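Local coordinates for TssK (PDB 5Y0E), which is a structural protein of the bacterial type VI secretion system, where it probably forms trimers that build part of the baseplate, at residues A23-Y26 with L27-Y30. Residues are numbered along the deposited sequence; the frame is centred on the assembly and turned at random.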
loop_
_atom_site.group_PDB
_atom_site.type_symbol
_atom_site.label_atom_id
_atom_site.label_comp_id
_atom_site.label_asym_id
_atom_site.label_seq_id
_atom_site.Cartn_x
_atom_site.Cartn_y
_atom_site.Cartn_z
ATOM N N ALA A 23 -38.128 9.313 -10.398
ATOM C CA ALA A 23 -37.253 8.517 -11.221
ATOM C C ALA A 23 -35.819 8.925 -11.041
ATOM O O ALA A 23 -34.943 8.092 -11.033
ATOM C CB ALA A 23 -37.647 8.608 -12.667
ATOM N N GLU A 24 -35.569 10.222 -10.976
ATOM C CA GLU A 24 -34.220 10.691 -10.691
ATOM C C GLU A 24 -33.811 10.307 -9.273
ATOM O O GLU A 24 -32.664 9.915 -9.039
ATOM C CB GLU A 24 -34.115 12.202 -10.924
ATOM C CG GLU A 24 -33.956 12.576 -12.408
ATOM C CD GLU A 24 -33.819 14.075 -12.711
ATOM O OE1 GLU A 24 -33.162 14.433 -13.713
ATOM O OE2 GLU A 24 -34.366 14.911 -11.962
ATOM N N ASN A 25 -34.744 10.359 -8.325
ATOM C CA ASN A 25 -34.451 9.853 -6.989
ATOM C C ASN A 25 -34.010 8.397 -7.046
ATOM O O ASN A 25 -32.949 8.035 -6.528
ATOM C CB ASN A 25 -35.669 10.001 -6.078
ATOM C CG ASN A 25 -35.835 11.402 -5.543
ATOM O OD1 ASN A 25 -35.187 12.339 -5.987
ATOM N ND2 ASN A 25 -36.721 11.552 -4.586
ATOM N N TYR A 26 -34.795 7.563 -7.686
ATOM C CA TYR A 26 -34.465 6.165 -7.767
ATOM C C TYR A 26 -33.110 5.912 -8.386
ATOM O O TYR A 26 -32.318 5.164 -7.866
ATOM C CB TYR A 26 -35.541 5.406 -8.537
ATOM C CG TYR A 26 -35.081 4.081 -9.038
ATOM C CD1 TYR A 26 -35.061 2.988 -8.220
ATOM C CD2 TYR A 26 -34.634 3.934 -10.316
ATOM C CE1 TYR A 26 -34.610 1.785 -8.663
ATOM C CE2 TYR A 26 -34.187 2.730 -10.763
ATOM C CZ TYR A 26 -34.181 1.663 -9.925
ATOM O OH TYR A 26 -33.745 0.467 -10.368
ATOM N N LEU A 27 -32.833 6.575 -9.480
ATOM C CA LEU A 27 -31.572 6.343 -10.156
ATOM C C LEU A 27 -30.408 6.866 -9.339
ATOM O O LEU A 27 -29.375 6.198 -9.232
ATOM C CB LEU A 27 -31.598 6.993 -11.526
ATOM C CG LEU A 27 -32.452 6.271 -12.552
ATOM C CD1 LEU A 27 -32.483 7.097 -13.804
ATOM C CD2 LEU A 27 -31.883 4.897 -12.840
ATOM N N GLU A 28 -30.552 8.064 -8.766
ATOM C CA GLU A 28 -29.524 8.580 -7.871
ATOM C C GLU A 28 -29.250 7.596 -6.754
ATOM O O GLU A 28 -28.098 7.317 -6.438
ATOM C CB GLU A 28 -29.941 9.936 -7.302
ATOM C CG GLU A 28 -29.359 11.125 -8.022
ATOM C CD GLU A 28 -30.183 12.373 -7.847
ATOM O OE1 GLU A 28 -30.939 12.436 -6.871
ATOM O OE2 GLU A 28 -30.087 13.295 -8.682
ATOM N N GLY A 29 -30.297 7.041 -6.162
ATOM C CA GLY A 29 -30.108 6.089 -5.087
ATOM C C GLY A 29 -29.450 4.809 -5.539
ATOM O O GLY A 29 -28.706 4.192 -4.775
ATOM N N TYR A 30 -29.718 4.386 -6.774
ATOM C CA TYR A 30 -29.054 3.213 -7.326
ATOM C C TYR A 30 -27.554 3.410 -7.323
ATOM O O TYR A 30 -26.806 2.581 -6.797
ATOM C CB TYR A 30 -29.548 2.965 -8.752
ATOM C CG TYR A 30 -29.156 1.657 -9.430
ATOM C CD1 TYR A 30 -27.927 1.492 -10.030
ATOM C CD2 TYR A 30 -30.063 0.616 -9.523
ATOM C CE1 TYR A 30 -27.607 0.309 -10.669
ATOM C CE2 TYR A 30 -29.759 -0.558 -10.163
ATOM C CZ TYR A 30 -28.532 -0.716 -10.729
ATOM O OH TYR A 30 -28.244 -1.908 -11.357
#
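Y26 and Y30 stand one helical turn apart and run alongside each other in the same direction. Both have CG anti to the backbone N (chi1 161° for Y26, -170° for Y30), which sends the two rings off the same flank of the helix. The contact between them is slight: Y26 OH lies 3.8 Å from Y30 CD2, placed obliquely to the Y30 ring.

L27 supplies the other apolar touch. Its CD2 reaches Y26 CE2 at 3.8 Å, crossing the tyrosine at a slant. L27 has CG anti to its own carbonyl carbon (chi1 -74°), beside the backbone N, and this CG comes within 3.4 Å of A23 O.

The backbone is regular alpha-helix, part of helix 17-37, with successive i to i+4 bonds. L27 N donates to A23 O at 3.0 Å and E28 N to E24 O at 2.8 Å. G29 N bonds N25 O at 2.9 Å, and Y30 N bonds Y26 O at 2.9 Å.

This helix lies at an interface of three subunits. L27 packs on L27 of both neighbouring subunits, so the leucines gather where the three chains meet. The Y26 hydroxyl is hydrogen-bonded to E28 OE2 of the second subunit, and E28 OE2 of this chain is hydrogen-bonded to Y26 OH of the third subunit, a pairing repeated from chain to chain.

E24 and E28 lie one turn apart. Their OE2 atoms stay 5.6 Å from each other, and the like charges are probably eased by the hydrogen bonds that each carboxylate accepts from the third subunit, E24 OE2 from W9 NE1 there, while N25 ND2 is hydrogen-bonded to Y105 OH of the same chain.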